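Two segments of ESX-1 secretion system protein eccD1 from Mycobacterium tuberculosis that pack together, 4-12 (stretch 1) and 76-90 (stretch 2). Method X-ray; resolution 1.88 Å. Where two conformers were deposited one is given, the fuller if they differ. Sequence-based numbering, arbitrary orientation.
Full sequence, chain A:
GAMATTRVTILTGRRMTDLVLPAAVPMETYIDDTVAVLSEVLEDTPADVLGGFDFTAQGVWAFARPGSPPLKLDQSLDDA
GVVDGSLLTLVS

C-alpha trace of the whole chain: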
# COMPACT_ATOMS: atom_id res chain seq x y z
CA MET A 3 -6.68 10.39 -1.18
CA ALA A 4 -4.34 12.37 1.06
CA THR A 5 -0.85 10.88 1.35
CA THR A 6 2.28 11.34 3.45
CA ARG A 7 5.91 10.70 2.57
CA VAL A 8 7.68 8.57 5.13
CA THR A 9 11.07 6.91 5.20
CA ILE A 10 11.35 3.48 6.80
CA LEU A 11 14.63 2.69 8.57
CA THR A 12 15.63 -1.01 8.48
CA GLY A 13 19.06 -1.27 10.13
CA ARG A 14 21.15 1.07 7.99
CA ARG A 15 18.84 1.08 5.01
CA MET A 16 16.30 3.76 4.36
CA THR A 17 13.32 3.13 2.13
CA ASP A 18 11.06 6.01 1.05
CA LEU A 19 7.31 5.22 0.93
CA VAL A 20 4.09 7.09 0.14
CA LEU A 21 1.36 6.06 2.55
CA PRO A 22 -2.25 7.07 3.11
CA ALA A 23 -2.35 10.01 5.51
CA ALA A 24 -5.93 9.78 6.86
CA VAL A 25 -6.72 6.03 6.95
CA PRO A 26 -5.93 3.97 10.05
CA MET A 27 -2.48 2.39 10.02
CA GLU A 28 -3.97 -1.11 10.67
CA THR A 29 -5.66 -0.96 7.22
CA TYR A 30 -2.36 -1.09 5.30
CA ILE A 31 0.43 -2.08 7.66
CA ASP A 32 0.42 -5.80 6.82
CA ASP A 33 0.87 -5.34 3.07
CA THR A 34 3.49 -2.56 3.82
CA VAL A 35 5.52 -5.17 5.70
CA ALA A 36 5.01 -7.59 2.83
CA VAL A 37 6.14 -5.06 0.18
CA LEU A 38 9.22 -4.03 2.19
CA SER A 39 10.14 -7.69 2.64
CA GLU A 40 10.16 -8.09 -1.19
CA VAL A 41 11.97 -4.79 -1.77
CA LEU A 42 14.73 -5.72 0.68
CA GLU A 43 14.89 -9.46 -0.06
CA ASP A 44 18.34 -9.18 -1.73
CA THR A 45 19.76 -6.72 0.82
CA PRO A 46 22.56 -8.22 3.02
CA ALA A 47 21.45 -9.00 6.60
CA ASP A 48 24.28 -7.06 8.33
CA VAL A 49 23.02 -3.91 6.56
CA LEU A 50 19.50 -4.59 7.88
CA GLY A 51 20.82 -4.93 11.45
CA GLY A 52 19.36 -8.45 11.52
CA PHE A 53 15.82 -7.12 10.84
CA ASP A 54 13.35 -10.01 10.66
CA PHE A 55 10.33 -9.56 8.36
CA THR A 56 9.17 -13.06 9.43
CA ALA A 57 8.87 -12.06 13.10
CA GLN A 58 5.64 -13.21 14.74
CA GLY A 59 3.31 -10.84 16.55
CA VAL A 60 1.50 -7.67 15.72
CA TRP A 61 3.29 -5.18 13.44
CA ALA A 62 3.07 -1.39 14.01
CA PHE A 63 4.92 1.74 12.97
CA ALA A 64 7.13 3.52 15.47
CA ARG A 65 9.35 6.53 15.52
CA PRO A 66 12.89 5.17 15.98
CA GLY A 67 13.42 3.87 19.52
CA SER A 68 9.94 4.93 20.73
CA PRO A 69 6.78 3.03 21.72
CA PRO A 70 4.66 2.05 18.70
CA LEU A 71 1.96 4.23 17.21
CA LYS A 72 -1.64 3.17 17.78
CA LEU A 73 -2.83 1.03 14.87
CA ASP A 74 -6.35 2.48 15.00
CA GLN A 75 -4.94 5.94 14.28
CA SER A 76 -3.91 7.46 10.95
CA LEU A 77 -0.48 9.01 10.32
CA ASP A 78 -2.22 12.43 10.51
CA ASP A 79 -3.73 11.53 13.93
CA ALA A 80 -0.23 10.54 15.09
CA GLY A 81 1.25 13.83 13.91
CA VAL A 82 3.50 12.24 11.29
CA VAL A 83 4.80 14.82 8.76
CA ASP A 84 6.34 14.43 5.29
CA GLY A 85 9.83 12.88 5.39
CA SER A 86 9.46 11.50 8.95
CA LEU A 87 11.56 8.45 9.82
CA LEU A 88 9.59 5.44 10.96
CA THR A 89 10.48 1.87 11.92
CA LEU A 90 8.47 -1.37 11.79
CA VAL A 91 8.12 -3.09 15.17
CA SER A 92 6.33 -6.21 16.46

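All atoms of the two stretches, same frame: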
# COMPACT_ATOMS: atom_id res chain seq x y z
N ALA A 4 -5.50 11.71 0.49
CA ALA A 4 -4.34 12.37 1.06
C ALA A 4 -3.24 11.35 1.33
O ALA A 4 -3.53 10.22 1.75
CB ALA A 4 -4.72 13.06 2.36
N THR A 5 -1.99 11.75 1.12
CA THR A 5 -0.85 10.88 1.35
C THR A 5 0.24 11.60 2.14
O THR A 5 0.26 12.84 2.21
CB THR A 5 -0.22 10.39 0.02
OG1 THR A 5 0.06 11.53 -0.78
CG2 THR A 5 -1.12 9.46 -0.75
N THR A 6 1.14 10.82 2.72
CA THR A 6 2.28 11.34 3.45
C THR A 6 3.52 10.55 3.03
O THR A 6 3.49 9.32 2.87
CB THR A 6 2.08 11.25 5.00
OG1 THR A 6 0.95 12.03 5.41
CG2 THR A 6 3.31 11.73 5.77
N ARG A 7 4.61 11.28 2.86
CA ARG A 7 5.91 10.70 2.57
C ARG A 7 6.58 10.31 3.86
O ARG A 7 6.77 11.15 4.74
CB ARG A 7 6.81 11.70 1.84
CG ARG A 7 6.72 11.66 0.32
CD ARG A 7 5.29 11.87 -0.11
NE ARG A 7 5.11 11.84 -1.56
CZ ARG A 7 3.93 12.03 -2.12
NH1 ARG A 7 2.88 12.28 -1.34
NH2 ARG A 7 3.80 11.98 -3.43
N VAL A 8 6.92 9.03 3.99
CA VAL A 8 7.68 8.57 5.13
C VAL A 8 8.88 7.79 4.65
O VAL A 8 8.90 7.32 3.51
CB VAL A 8 6.84 7.70 6.12
CG1 VAL A 8 5.61 8.47 6.58
CG2 VAL A 8 6.48 6.37 5.51
N THR A 9 9.90 7.70 5.50
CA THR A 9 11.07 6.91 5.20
C THR A 9 11.13 5.84 6.28
O THR A 9 11.12 6.16 7.47
CB THR A 9 12.33 7.77 5.25
OG1 THR A 9 12.28 8.80 4.24
CG2 THR A 9 13.56 6.91 5.05
N ILE A 10 11.20 4.58 5.88
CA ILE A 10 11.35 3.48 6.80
C ILE A 10 12.82 3.14 6.97
O ILE A 10 13.52 2.87 5.98
CB ILE A 10 10.64 2.19 6.28
CG1 ILE A 10 9.17 2.47 5.98
CG2 ILE A 10 10.81 1.04 7.29
CD1 ILE A 10 8.38 3.10 7.12
N LEU A 11 13.29 3.15 8.21
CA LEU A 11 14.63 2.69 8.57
C LEU A 11 14.63 1.19 8.92
O LEU A 11 13.95 0.78 9.83
CB LEU A 11 15.13 3.47 9.79
CG LEU A 11 16.57 3.24 10.28
CD1 LEU A 11 17.60 3.50 9.17
CD2 LEU A 11 16.81 4.16 11.46
N THR A 12 15.43 0.41 8.21
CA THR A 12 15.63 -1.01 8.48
C THR A 12 17.14 -1.21 8.60
O THR A 12 17.86 -1.31 7.60
CB THR A 12 15.07 -1.90 7.36
OG1 THR A 12 13.71 -1.54 7.07
CG2 THR A 12 15.08 -3.34 7.78
N SER A 76 -4.56 7.14 12.21
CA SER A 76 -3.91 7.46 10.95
C SER A 76 -2.59 8.15 11.23
O SER A 76 -2.34 8.61 12.37
CB SER A 76 -4.80 8.42 10.16
OG SER A 76 -4.92 9.68 10.85
N LEU A 77 -1.72 8.21 10.22
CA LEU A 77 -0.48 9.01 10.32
C LEU A 77 -0.74 10.49 10.67
O LEU A 77 0.04 11.11 11.41
CB LEU A 77 0.31 8.90 9.03
CG LEU A 77 0.90 7.51 8.73
CD1 LEU A 77 1.41 7.51 7.30
CD2 LEU A 77 2.05 7.16 9.67
N ASP A 78 -1.84 11.05 10.16
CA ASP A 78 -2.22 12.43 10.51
C ASP A 78 -2.54 12.53 12.01
O ASP A 78 -2.07 13.44 12.68
CB ASP A 78 -3.45 12.89 9.74
CG ASP A 78 -3.17 13.23 8.28
OD1 ASP A 78 -2.02 13.50 7.89
OD2 ASP A 78 -4.16 13.27 7.51
N ASP A 79 -3.36 11.60 12.50
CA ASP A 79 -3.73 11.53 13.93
C ASP A 79 -2.47 11.48 14.79
O ASP A 79 -2.39 12.15 15.80
CB ASP A 79 -4.55 10.28 14.26
CG ASP A 79 -5.94 10.27 13.65
OD1 ASP A 79 -6.52 11.35 13.38
OD2 ASP A 79 -6.46 9.14 13.46
N ALA A 80 -1.47 10.70 14.35
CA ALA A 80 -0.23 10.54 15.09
C ALA A 80 0.76 11.68 14.89
O ALA A 80 1.87 11.63 15.43
CB ALA A 80 0.45 9.21 14.72
N GLY A 81 0.38 12.69 14.12
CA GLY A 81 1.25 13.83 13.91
C GLY A 81 2.46 13.55 13.05
O GLY A 81 3.47 14.23 13.15
N VAL A 82 2.37 12.57 12.16
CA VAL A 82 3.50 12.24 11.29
C VAL A 82 3.50 13.18 10.07
O VAL A 82 2.50 13.29 9.36
CB VAL A 82 3.44 10.76 10.85
CG1 VAL A 82 4.58 10.42 9.91
CG2 VAL A 82 3.49 9.85 12.06
N VAL A 83 4.65 13.80 9.81
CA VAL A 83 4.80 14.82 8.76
C VAL A 83 5.62 14.25 7.62
O VAL A 83 6.31 13.25 7.82
CB VAL A 83 5.45 16.12 9.30
CG1 VAL A 83 4.59 16.73 10.40
CG2 VAL A 83 6.86 15.89 9.83
N ASP A 84 5.53 14.87 6.44
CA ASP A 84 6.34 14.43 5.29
C ASP A 84 7.83 14.30 5.62
O ASP A 84 8.42 15.20 6.24
CB ASP A 84 6.19 15.38 4.08
CG ASP A 84 4.85 15.27 3.39
OD1 ASP A 84 4.30 14.16 3.26
OD2 ASP A 84 4.33 16.30 2.96
N GLY A 85 8.41 13.17 5.20
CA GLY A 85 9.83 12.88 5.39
C GLY A 85 10.20 12.27 6.75
O GLY A 85 11.37 11.96 7.00
N SER A 86 9.22 12.09 7.64
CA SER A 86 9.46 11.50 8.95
C SER A 86 10.07 10.11 8.81
O SER A 86 9.66 9.33 7.93
CB SER A 86 8.15 11.35 9.73
OG SER A 86 7.64 12.57 10.25
N LEU A 87 11.00 9.79 9.71
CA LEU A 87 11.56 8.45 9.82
C LEU A 87 10.63 7.62 10.72
O LEU A 87 10.31 8.01 11.85
CB LEU A 87 12.95 8.43 10.50
CG LEU A 87 14.19 8.87 9.75
CD1 LEU A 87 15.44 8.38 10.46
CD2 LEU A 87 14.16 8.34 8.34
N LEU A 88 10.25 6.47 10.19
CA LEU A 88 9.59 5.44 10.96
C LEU A 88 10.32 4.10 10.92
O LEU A 88 11.16 3.84 10.04
CB LEU A 88 8.14 5.28 10.45
CG LEU A 88 7.22 6.49 10.64
CD1 LEU A 88 5.83 6.26 10.03
CD2 LEU A 88 7.06 6.85 12.09
N THR A 89 9.99 3.26 11.89
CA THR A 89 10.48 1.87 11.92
C THR A 89 9.27 0.93 11.93
O THR A 89 8.14 1.37 12.17
CB THR A 89 11.39 1.60 13.13
OG1 THR A 89 10.67 1.86 14.35
CG2 THR A 89 12.64 2.47 13.07
N LEU A 90 9.49 -0.35 11.64
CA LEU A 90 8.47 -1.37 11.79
C LEU A 90 8.84 -2.21 13.01
O LEU A 90 9.97 -2.68 13.13
CB LEU A 90 8.37 -2.24 10.55
CG LEU A 90 7.61 -1.62 9.38
CD1 LEU A 90 7.95 -2.40 8.11
CD2 LEU A 90 6.11 -1.63 9.69
O HOH W 1 2.49 14.27 1.24
O HOH W 2 0.32 12.20 8.05
O HOH W 3 13.19 11.10 5.25
O HOH W 4 12.16 -0.94 10.83

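The parallel pairing of these two strands is begun by a side chain: the carboxylate of Asp84 takes the place a backbone carbonyl would fill, accepting the amide of Arg7 (Arg7 N to Asp84 OD1, 2.9 Å) almost in line. With chi1 near -72°, the Asp84 side chain brings its oxygen back to the edge of strand 5-12, although its CA-to-CB bond points sideways. The next rung follows at once, as Gly85 N donates to Arg7 O over a short 2.6 Å. Gly85 sits in the type II turn from Val83 to Ser86 with phi 84°, a value that favours glycine. Ser86 closes that turn, its OG donating to Val83 O at 2.9 Å.

Beyond the turn the backbone ladder is regular. Thr9 N donates to Ser86 O, Leu88 N to Thr9 O, and Leu11 N to Leu88 O, each at 2.9 Å. Thr9 and Leu88 thus each use both N and O to bind the opposing stretch, the alternation expected of parallel pairing. Where the direct ladder ends, water 4 carries it on, donating to Leu11 O (2.7 Å) and accepting from Leu90 N (2.9 Å).

Side chains sort by face. Val8, Ile10 and Leu88 share the buried one: Val8 CG1 lies 4.1 Å from Leu88 CD1 and 4.0 Å from Val82 CG1, while Ile10 CD1 reaches Leu88 CB at 4.0 Å. Beta-branched Val8 and Ile10, with Leu88, suit this apolar layer, which Leu77 extends. On the other face, Thr9 CG2 packs against Leu87 CD2 at 3.6 Å, while Thr9 OG1 accepts from water 3, which also donates to Gly85 O. Thr6 CG2 lies over the turn backbone, 3.9 Å from Val83 C, while its OG1 donates to water 2. The rules: a side-chain acceptor before the ladder, glycine at positive phi, one apolar face.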